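Local coordinates for protein dual function macrocyclase-peptidase POPB (Galerina marginata, PDB 5N4B) that cleaves peptide bonds on the C-terminal side of proline residues and macrocyclises a 25-residue peptide intermediate in the biosynthesis of amanitin toxins, at residues A[94-99]-A[416-421]; A[425-430]-A[454-459]; A[32-37]-A[607-612]. The protein carries 1 engineered substitution. All coordinates share one frame; numbering follows the deposited sequence.

Contact 1 of 3, residues A[94-99]-A[416-421]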
loop_
_atom_site.group_PDB
_atom_site.type_symbol
_atom_site.label_atom_id
_atom_site.label_comp_id
_atom_site.label_asym_id
_atom_site.label_seq_id
_atom_site.Cartn_x
_atom_site.Cartn_y
_atom_site.Cartn_z
ATOM N N GLY A 94 31.646 2.076 -0.734
ATOM C CA GLY A 94 32.050 0.885 -1.424
ATOM C C GLY A 94 31.370 -0.365 -0.938
ATOM O O GLY A 94 31.622 -1.439 -1.506
ATOM N N HIS A 95 30.540 -0.277 0.106
ATOM C CA HIS A 95 29.905 -1.469 0.645
ATOM C C HIS A 95 28.445 -1.532 0.214
ATOM O O HIS A 95 27.837 -0.537 -0.151
ATOM C CB HIS A 95 30.041 -1.467 2.178
ATOM C CG HIS A 95 31.442 -1.738 2.641
ATOM N ND1 HIS A 95 31.828 -2.944 3.171
ATOM C CD2 HIS A 95 32.571 -0.990 2.535
ATOM C CE1 HIS A 95 33.128 -2.903 3.453
ATOM N NE2 HIS A 95 33.605 -1.740 3.057
ATOM N N TRP A 96 27.927 -2.747 0.262
ATOM C CA TRP A 96 26.579 -3.063 -0.153
ATOM C C TRP A 96 25.714 -3.352 1.066
ATOM O O TRP A 96 26.138 -4.043 2.003
ATOM C CB TRP A 96 26.640 -4.296 -1.065
ATOM C CG TRP A 96 27.334 -4.119 -2.345
ATOM C CD1 TRP A 96 28.658 -4.191 -2.545
ATOM C CD2 TRP A 96 26.741 -3.870 -3.599
ATOM N NE1 TRP A 96 28.945 -4.002 -3.886
ATOM C CE2 TRP A 96 27.765 -3.807 -4.545
ATOM C CE3 TRP A 96 25.430 -3.678 -4.030
ATOM C CZ2 TRP A 96 27.513 -3.588 -5.897
ATOM C CZ3 TRP A 96 25.195 -3.437 -5.378
ATOM C CH2 TRP A 96 26.227 -3.417 -6.284
ATOM N N TYR A 97 24.490 -2.852 1.033
ATOM C CA TYR A 97 23.577 -2.948 2.169
ATOM C C TYR A 97 22.248 -3.523 1.696
ATOM O O TYR A 97 21.745 -3.153 0.632
ATOM C CB TYR A 97 23.347 -1.559 2.760
ATOM C CG TYR A 97 24.543 -0.908 3.368
ATOM C CD1 TYR A 97 25.609 -0.444 2.570
ATOM C CD2 TYR A 97 24.636 -0.756 4.738
ATOM C CE1 TYR A 97 26.722 0.182 3.152
ATOM C CE2 TYR A 97 25.728 -0.116 5.313
ATOM C CZ TYR A 97 26.764 0.339 4.495
ATOM O OH TYR A 97 27.850 0.977 5.081
ATOM N N TRP A 98 21.652 -4.398 2.491
ATOM C CA TRP A 98 20.417 -5.043 2.094
ATOM C C TRP A 98 19.674 -5.489 3.347
ATOM O O TRP A 98 20.273 -5.720 4.407
ATOM C CB TRP A 98 20.680 -6.265 1.174
ATOM C CG TRP A 98 21.354 -7.404 1.835
ATOM C CD1 TRP A 98 20.749 -8.522 2.362
ATOM C CD2 TRP A 98 22.762 -7.563 2.078
ATOM N NE1 TRP A 98 21.702 -9.348 2.937
ATOM C CE2 TRP A 98 22.937 -8.782 2.776
ATOM C CE3 TRP A 98 23.877 -6.794 1.798
ATOM C CZ2 TRP A 98 24.196 -9.263 3.142
ATOM C CZ3 TRP A 98 25.125 -7.277 2.170
ATOM C CH2 TRP A 98 25.262 -8.473 2.851
ATOM N N PHE A 99 18.363 -5.657 3.212
ATOM C CA PHE A 99 17.547 -6.192 4.307
ATOM C C PHE A 99 17.465 -7.706 4.225
ATOM O O PHE A 99 17.401 -8.299 3.152
ATOM C CB PHE A 99 16.124 -5.601 4.286
ATOM C CG PHE A 99 16.076 -4.181 4.721
ATOM C CD1 PHE A 99 16.020 -3.863 6.066
ATOM C CD2 PHE A 99 16.077 -3.175 3.781
ATOM C CE1 PHE A 99 15.977 -2.546 6.467
ATOM C CE2 PHE A 99 16.002 -1.856 4.189
ATOM C CZ PHE A 99 15.955 -1.555 5.539
ATOM N N HIS A 416 25.286 -0.253 -12.794
ATOM C CA HIS A 416 24.384 -1.400 -12.683
ATOM C C HIS A 416 23.016 -0.884 -12.266
ATOM O O HIS A 416 22.844 0.219 -11.784
ATOM C CB HIS A 416 24.876 -2.447 -11.653
ATOM C CG HIS A 416 24.838 -1.954 -10.262
ATOM N ND1 HIS A 416 25.886 -1.253 -9.684
ATOM C CD2 HIS A 416 23.843 -1.973 -9.348
ATOM C CE1 HIS A 416 25.524 -0.889 -8.467
ATOM N NE2 HIS A 416 24.290 -1.303 -8.245
ATOM N N PHE A 417 22.029 -1.754 -12.429
ATOM C CA PHE A 417 20.743 -1.606 -11.781
ATOM C C PHE A 417 20.217 -2.987 -11.421
ATOM O O PHE A 417 20.687 -4.011 -11.934
ATOM C CB PHE A 417 19.727 -0.821 -12.618
ATOM C CG PHE A 417 19.382 -1.416 -13.965
ATOM C CD1 PHE A 417 18.343 -2.300 -14.082
ATOM C CD2 PHE A 417 20.083 -1.029 -15.110
ATOM C CE1 PHE A 417 18.024 -2.820 -15.362
ATOM C CE2 PHE A 417 19.764 -1.545 -16.352
ATOM C CZ PHE A 417 18.741 -2.438 -16.463
ATOM N N PHE A 418 19.203 -3.005 -10.548
ATOM C CA PHE A 418 18.507 -4.218 -10.188
ATOM C C PHE A 418 17.032 -4.134 -10.545
ATOM O O PHE A 418 16.427 -3.063 -10.672
ATOM C CB PHE A 418 18.575 -4.498 -8.666
ATOM C CG PHE A 418 19.942 -4.689 -8.172
ATOM C CD1 PHE A 418 20.612 -5.889 -8.391
ATOM C CD2 PHE A 418 20.605 -3.664 -7.514
ATOM C CE1 PHE A 418 21.912 -6.043 -7.975
ATOM C CE2 PHE A 418 21.930 -3.863 -7.073
ATOM C CZ PHE A 418 22.550 -5.017 -7.339
ATOM N N LEU A 419 16.459 -5.325 -10.726
ATOM C CA LEU A 419 15.016 -5.520 -10.834
ATOM C C LEU A 419 14.570 -6.456 -9.729
ATOM O O LEU A 419 15.206 -7.503 -9.494
ATOM C CB LEU A 419 14.602 -6.116 -12.171
ATOM C CG LEU A 419 15.081 -5.412 -13.414
ATOM C CD1 LEU A 419 14.732 -6.276 -14.657
ATOM C CD2 LEU A 419 14.512 -4.056 -13.522
ATOM N N THR A 420 13.486 -6.097 -9.058
ATOM C CA THR A 420 12.836 -7.006 -8.117
ATOM C C THR A 420 11.552 -7.514 -8.766
ATOM O O THR A 420 10.721 -6.723 -9.237
ATOM C CB THR A 420 12.598 -6.383 -6.758
ATOM O OG1 THR A 420 11.805 -5.232 -6.874
ATOM C CG2 THR A 420 13.920 -5.930 -6.168
ATOM N N LEU A 421 11.424 -8.831 -8.840
ATOM C CA LEU A 421 10.414 -9.534 -9.632
ATOM C C LEU A 421 9.645 -10.463 -8.704
ATOM O O LEU A 421 10.253 -11.266 -7.978
ATOM C CB LEU A 421 11.086 -10.365 -10.751
ATOM C CG LEU A 421 12.044 -9.561 -11.630
ATOM C CD1 LEU A 421 12.743 -10.524 -12.550
ATOM C CD2 LEU A 421 11.327 -8.472 -12.401
#
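Trp96 reaches out from strand 96-101 to meet His416 and Phe418 of strand 416-423, joining the first and last four-stranded blades of a seven-bladed β-propeller, where the circle closes. Each blade here is built from one continuous stretch of chain, so this seam has no shared strand, and no hydrogen bond crosses between the two segments. The nearest CA atoms, those of Trp96 and His416, are 12.8 Å apart, a gap spanned by side chains.

Walking along 94-99, the first residue to cross the seam is Trp96. Its CG lies anti to the carbonyl carbon (chi1 -66°), sending the six-membered ring toward the last blade. Trp96 CH2 comes over one face of the imidazole, 3.4 Å from His416 CE1. The ring centroids are 5.0 Å apart with planes at 41°, an oblique aromatic pair. The Phe418 ring offers its edge: Trp96 CZ3 lies near the Phe418 ring plane, 3.7 Å from Phe418 CZ. Pro88 of strand 84-90 touches both Trp96 and Phe418. Farther along the strand, Phe99 packs against the bound peptide, while Trp98, just before it, bonds through NE1 to Asp125 OD2.

Contact 2 of 3, residues A[425-430]-A[454-459]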
loop_
_atom_site.group_PDB
_atom_site.type_symbol
_atom_site.label_atom_id
_atom_site.label_comp_id
_atom_site.label_asym_id
_atom_site.label_seq_id
_atom_site.Cartn_x
_atom_site.Cartn_y
_atom_site.Cartn_z
ATOM N N ASN A 425 3.202 -17.016 -8.436
ATOM C CA ASN A 425 4.056 -18.188 -8.210
ATOM C C ASN A 425 5.546 -17.875 -8.336
ATOM O O ASN A 425 6.348 -18.785 -8.546
ATOM C CB ASN A 425 3.632 -19.340 -9.098
ATOM C CG ASN A 425 3.756 -19.025 -10.560
ATOM O OD1 ASN A 425 4.507 -18.130 -10.957
ATOM N ND2 ASN A 425 2.997 -19.753 -11.385
ATOM N N THR A 426 5.938 -16.612 -8.135
ATOM C CA THR A 426 7.339 -16.193 -8.146
ATOM C C THR A 426 7.623 -15.534 -6.798
ATOM O O THR A 426 7.191 -14.392 -6.563
ATOM C CB THR A 426 7.679 -15.229 -9.280
ATOM O OG1 THR A 426 7.452 -15.887 -10.526
ATOM C CG2 THR A 426 9.134 -14.772 -9.184
ATOM N N PRO A 427 8.318 -16.205 -5.877
ATOM C CA PRO A 427 8.458 -15.655 -4.526
ATOM C C PRO A 427 9.245 -14.361 -4.395
ATOM O O PRO A 427 8.965 -13.569 -3.503
ATOM C CB PRO A 427 9.158 -16.791 -3.762
ATOM C CG PRO A 427 9.152 -17.966 -4.607
ATOM C CD PRO A 427 8.714 -17.627 -5.990
ATOM N N GLY A 428 10.246 -14.145 -5.239
ATOM C CA GLY A 428 11.049 -12.944 -5.190
ATOM C C GLY A 428 12.390 -13.176 -5.802
ATOM O O GLY A 428 13.280 -13.783 -5.204
ATOM N N THR A 429 12.563 -12.686 -7.013
ATOM C CA THR A 429 13.798 -12.804 -7.750
ATOM C C THR A 429 14.424 -11.421 -7.853
ATOM O O THR A 429 13.734 -10.421 -8.125
ATOM C CB THR A 429 13.518 -13.353 -9.121
ATOM O OG1 THR A 429 13.031 -14.696 -8.946
ATOM C CG2 THR A 429 14.777 -13.370 -10.007
ATOM N N ILE A 430 15.735 -11.338 -7.642
ATOM C CA ILE A 430 16.476 -10.092 -7.807
ATOM C C ILE A 430 17.403 -10.301 -8.987
ATOM O O ILE A 430 18.277 -11.174 -8.946
ATOM C CB ILE A 430 17.266 -9.715 -6.541
ATOM C CG1 ILE A 430 16.333 -9.586 -5.315
ATOM C CG2 ILE A 430 18.058 -8.446 -6.796
ATOM C CD1 ILE A 430 16.952 -9.751 -4.014
ATOM N N LEU A 454 6.037 -25.442 0.392
ATOM C CA LEU A 454 5.433 -25.155 -0.888
ATOM C C LEU A 454 6.445 -25.346 -2.006
ATOM O O LEU A 454 7.606 -24.980 -1.883
ATOM C CB LEU A 454 5.055 -23.664 -0.949
ATOM C CG LEU A 454 3.832 -23.183 -0.241
ATOM C CD1 LEU A 454 3.778 -21.675 -0.297
ATOM C CD2 LEU A 454 2.540 -23.841 -0.823
ATOM N N ASP A 455 5.952 -25.802 -3.152
ATOM C CA ASP A 455 6.709 -25.712 -4.402
ATOM C C ASP A 455 5.943 -24.770 -5.323
ATOM O O ASP A 455 4.837 -25.101 -5.789
ATOM C CB ASP A 455 6.892 -27.081 -5.054
ATOM C CG ASP A 455 7.777 -27.039 -6.330
ATOM O OD1 ASP A 455 8.041 -25.953 -6.882
ATOM O OD2 ASP A 455 8.192 -28.147 -6.801
ATOM N N PRO A 456 6.480 -23.601 -5.605
ATOM C CA PRO A 456 5.754 -22.668 -6.454
ATOM C C PRO A 456 5.376 -23.215 -7.811
ATOM O O PRO A 456 4.391 -22.762 -8.397
ATOM C CB PRO A 456 6.714 -21.488 -6.560
ATOM C CG PRO A 456 7.549 -21.555 -5.361
ATOM C CD PRO A 456 7.730 -23.022 -5.087
ATOM N N ASP A 457 6.126 -24.178 -8.333
ATOM C CA ASP A 457 5.832 -24.795 -9.614
ATOM C C ASP A 457 4.539 -25.592 -9.606
ATOM O O ASP A 457 4.042 -25.934 -10.682
ATOM C CB ASP A 457 6.941 -25.763 -10.044
ATOM C CG ASP A 457 8.249 -25.057 -10.378
ATOM O OD1 ASP A 457 8.252 -23.817 -10.580
ATOM O OD2 ASP A 457 9.287 -25.764 -10.410
ATOM N N ASP A 458 3.978 -25.870 -8.433
ATOM C CA ASP A 458 2.711 -26.572 -8.315
ATOM C C ASP A 458 1.497 -25.676 -8.585
ATOM O O ASP A 458 0.359 -26.184 -8.554
ATOM C CB ASP A 458 2.523 -27.173 -6.910
ATOM C CG ASP A 458 3.450 -28.302 -6.589
ATOM O OD1 ASP A 458 4.025 -28.894 -7.509
ATOM O OD2 ASP A 458 3.607 -28.635 -5.376
ATOM N N PHE A 459 1.720 -24.390 -8.802
ATOM C CA PHE A 459 0.648 -23.420 -8.918
ATOM C C PHE A 459 0.707 -22.740 -10.272
ATOM O O PHE A 459 1.780 -22.430 -10.779
ATOM C CB PHE A 459 0.720 -22.410 -7.780
ATOM C CG PHE A 459 0.628 -23.051 -6.397
ATOM C CD1 PHE A 459 1.775 -23.546 -5.786
ATOM C CD2 PHE A 459 -0.601 -23.238 -5.749
ATOM C CE1 PHE A 459 1.732 -24.152 -4.540
ATOM C CE2 PHE A 459 -0.647 -23.836 -4.491
ATOM C CZ PHE A 459 0.495 -24.297 -3.902
#
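Asn425 and Pro456 bring two backbones together where the last blade of the β-propeller meets the connection that leads into the α/β-hydrolase domain. Asn425 stands just before strand 426-434 of that blade; Pro456 begins a 3-10 turn that delivers the chain to strand 459-467, an edge strand of the eight-stranded hydrolase sheet. Their CA atoms are only 5.1 Å apart.

The tight part of the contact surrounds Asn425. Its carbonyl O lies 3.4 Å from Pro456 CB, a polar atom against a ring carbon. The side chain also faces the turn: CG sits between the backbone N and the carbonyl carbon (chi1 62°), which carries the amide to the far end of the turn. There Asn425 ND2 donates to Phe459 O at 3.0 Å with an N-H...O angle of 154°. The bond is fairly straight at the hydrogen, yet ND2 approaches from above the carbonyl plane, 43° out of it. Phe459 itself is buried, its ring resting on Leu513 and Gln517 of helix 510-519.

The looser part is apolar: the side chains of Pro427 and Pro456 cross at about a right angle and meet through their CG atoms at 4.0 Å. Val451, earlier in the connection, touches both prolines. Asp457, by contrast, is exposed, and its CB points away from the propeller segment. The turn itself is braced from within. Asp458 N bonds to Asp455 O and Phe459 N to Pro456 O, while an Asx turn closes the start of the 3-10 segment: Asp457 N donates to Asp455 OD1 at 3.0 Å, meeting that oxygen from above the carboxylate plane.

Contact 3 of 3, residues A[32-37]-A[607-612]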
loop_
_atom_site.group_PDB
_atom_site.type_symbol
_atom_site.label_atom_id
_atom_site.label_comp_id
_atom_site.label_asym_id
_atom_site.label_seq_id
_atom_site.Cartn_x
_atom_site.Cartn_y
_atom_site.Cartn_z
ATOM N N VAL A 32 -33.067 15.654 3.472
ATOM C CA VAL A 32 -33.146 14.224 3.740
ATOM C C VAL A 32 -32.700 13.974 5.175
ATOM O O VAL A 32 -31.508 14.140 5.480
ATOM C CB VAL A 32 -32.287 13.403 2.769
ATOM C CG1 VAL A 32 -32.364 11.917 3.144
ATOM C CG2 VAL A 32 -32.707 13.650 1.346
ATOM N N PRO A 33 -33.602 13.622 6.088
ATOM C CA PRO A 33 -33.159 13.250 7.438
ATOM C C PRO A 33 -32.620 11.830 7.432
ATOM O O PRO A 33 -33.217 10.924 6.847
ATOM C CB PRO A 33 -34.443 13.369 8.283
ATOM C CG PRO A 33 -35.519 13.009 7.322
ATOM C CD PRO A 33 -35.068 13.492 5.944
ATOM N N VAL A 34 -31.447 11.656 8.025
ATOM C CA VAL A 34 -30.743 10.382 8.054
ATOM C C VAL A 34 -30.497 10.037 9.518
ATOM O O VAL A 34 -29.598 10.590 10.153
ATOM C CB VAL A 34 -29.414 10.461 7.278
ATOM C CG1 VAL A 34 -28.670 9.118 7.355
ATOM C CG2 VAL A 34 -29.669 10.841 5.818
ATOM N N PRO A 35 -31.270 9.119 10.090
ATOM C CA PRO A 35 -30.980 8.691 11.470
ATOM C C PRO A 35 -29.594 8.070 11.524
ATOM O O PRO A 35 -29.210 7.325 10.624
ATOM C CB PRO A 35 -32.048 7.636 11.743
ATOM C CG PRO A 35 -33.195 8.020 10.811
ATOM C CD PRO A 35 -32.477 8.457 9.547
ATOM N N ASP A 36 -28.871 8.347 12.619
ATOM C CA ASP A 36 -27.554 7.748 12.877
ATOM C C ASP A 36 -27.570 7.215 14.308
ATOM O O ASP A 36 -26.900 7.746 15.202
ATOM C CB ASP A 36 -26.420 8.741 12.635
ATOM C CG ASP A 36 -25.052 8.051 12.332
ATOM O OD1 ASP A 36 -25.044 6.986 11.658
ATOM O OD2 ASP A 36 -24.002 8.600 12.735
ATOM N N PRO A 37 -28.316 6.132 14.548
ATOM C CA PRO A 37 -28.487 5.622 15.910
ATOM C C PRO A 37 -27.215 5.113 16.519
ATOM O O PRO A 37 -27.164 4.900 17.741
ATOM C CB PRO A 37 -29.526 4.490 15.746
ATOM C CG PRO A 37 -29.444 4.124 14.315
ATOM C CD PRO A 37 -29.122 5.391 13.575
ATOM N N ASP A 607 -19.232 4.241 6.202
ATOM C CA ASP A 607 -20.126 5.391 6.361
ATOM C C ASP A 607 -19.660 6.405 5.321
ATOM O O ASP A 607 -18.756 7.205 5.558
ATOM C CB ASP A 607 -20.098 5.926 7.776
ATOM C CG ASP A 607 -21.041 7.090 7.955
ATOM O OD1 ASP A 607 -21.462 7.707 6.952
ATOM O OD2 ASP A 607 -21.351 7.420 9.128
ATOM N N LEU A 608 -20.248 6.344 4.127
ATOM C CA LEU A 608 -19.834 7.243 3.054
ATOM C C LEU A 608 -20.491 8.622 3.155
ATOM O O LEU A 608 -20.198 9.492 2.324
ATOM C CB LEU A 608 -20.125 6.655 1.681
ATOM C CG LEU A 608 -19.211 5.620 1.117
ATOM C CD1 LEU A 608 -19.646 5.310 -0.313
ATOM C CD2 LEU A 608 -17.763 6.071 1.099
ATOM N N LEU A 609 -21.355 8.846 4.151
ATOM C CA LEU A 609 -21.863 10.186 4.410
ATOM C C LEU A 609 -20.984 10.993 5.346
ATOM O O LEU A 609 -21.026 12.221 5.288
ATOM C CB LEU A 609 -23.298 10.168 4.950
ATOM C CG LEU A 609 -24.336 9.585 4.011
ATOM C CD1 LEU A 609 -25.691 9.634 4.655
ATOM C CD2 LEU A 609 -24.345 10.292 2.696
ATOM N N LYS A 610 -20.143 10.341 6.157
ATOM C CA LYS A 610 -19.333 11.049 7.152
ATOM C C LYS A 610 -17.830 10.786 7.019
ATOM O O LYS A 610 -17.064 11.274 7.851
ATOM C CB LYS A 610 -19.812 10.715 8.581
ATOM C CG LYS A 610 -21.264 11.130 8.916
ATOM C CD LYS A 610 -21.638 10.930 10.438
ATOM C CE LYS A 610 -20.870 11.863 11.351
ATOM N NZ LYS A 610 -21.338 11.789 12.794
ATOM N N PHE A 611 -17.379 10.076 5.992
ATOM C CA PHE A 611 -15.969 9.698 5.917
ATOM C C PHE A 611 -15.053 10.920 5.941
ATOM O O PHE A 611 -13.916 10.831 6.417
ATOM C CB PHE A 611 -15.693 8.883 4.635
ATOM C CG PHE A 611 -15.800 9.708 3.346
ATOM C CD1 PHE A 611 -14.729 10.429 2.886
ATOM C CD2 PHE A 611 -16.991 9.790 2.638
ATOM C CE1 PHE A 611 -14.816 11.239 1.753
ATOM C CE2 PHE A 611 -17.094 10.600 1.532
ATOM C CZ PHE A 611 -16.000 11.308 1.058
ATOM N N HIS A 612 -15.510 12.051 5.402
ATOM C CA HIS A 612 -14.679 13.236 5.278
ATOM C C HIS A 612 -14.554 14.016 6.571
ATOM O O HIS A 612 -13.812 15.006 6.589
ATOM C CB HIS A 612 -15.190 14.123 4.153
ATOM C CG HIS A 612 -16.569 14.625 4.363
ATOM N ND1 HIS A 612 -17.618 13.800 4.701
ATOM C CD2 HIS A 612 -17.091 15.869 4.231
ATOM C CE1 HIS A 612 -18.721 14.519 4.830
ATOM N NE2 HIS A 612 -18.430 15.776 4.536
HETATM O O HOH W 1 -23.995 8.093 9.191
HETATM O O HOH W 2 -23.909 11.250 12.885
#
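An N-terminal β-hairpin, strands 21-26 and 30-35, and the residue following it bring Val34 and Asp36 against Leu609, Asp607 and Lys610 on a loop that follows strand 598-602. The apolar half is small: Val34 CG1 and Leu609 CD1 meet tip to tip at 4.1 Å. Tyr24 of the hairpin and His643 each touch both residues.

No direct hydrogen bond joins the two segments; Lys672 and two waters link their polar groups. Asp36 CG lies anti to the backbone N (chi1 -157°), and its carboxylate faces the loop, with OD1 4.5 Å from Asp607 OD2. Like charges so close would probably repel, but Lys672 of helix 668-680 forms salt bridges with both Asp36 OD2 and Asp607 OD2. Thus the hairpin and the residue after it are joined to two pieces of the α/β-hydrolase domain, a loop after a central-sheet strand and a helix. A water sits 2.7 Å from Asp607 OD2; its bond to Asp36 OD1 is weak, and with more acceptors in reach than protons it may not make both bonds at once.

Lys610 bends at chi3 (67°), and its NZ stays 4.2 Å from Asp36 OD2, beyond a salt bridge; its direct ionic partner is Glu42. A second water fills the step, donating to Asp36 OD2 at 2.7 Å and accepting from Lys610 NZ at 2.6 Å. Asp607 OD1, meanwhile, takes weak bonds from the backbone N of Leu609 and of Lys610.

How the contacts relate
Contacts 1 and 2 share the last propeller blade: strands 416-423 and 426-434 are neighbours in its sheet, joined where Leu421 O lies 2.9 Å from Thr429 N, probably a hydrogen bond. Phe418 CD1 and Ile430 CG2 also touch, 3.9 Å apart. Contact 1 is wholly buried and aromatic, between blades; contact 2 is only partly buried, at the domain border, and adds a hydrogen bond to proline packing. Contact 3 lies across the chain's centre, about 46 Å from contact 2 between centres. Mostly buried, it combines a small apolar contact with charged groups linked by Lys672 and waters. Contacts 2 and 3 both involve the hydrolase domain, through different elements, whereas contact 1 is confined to the propeller.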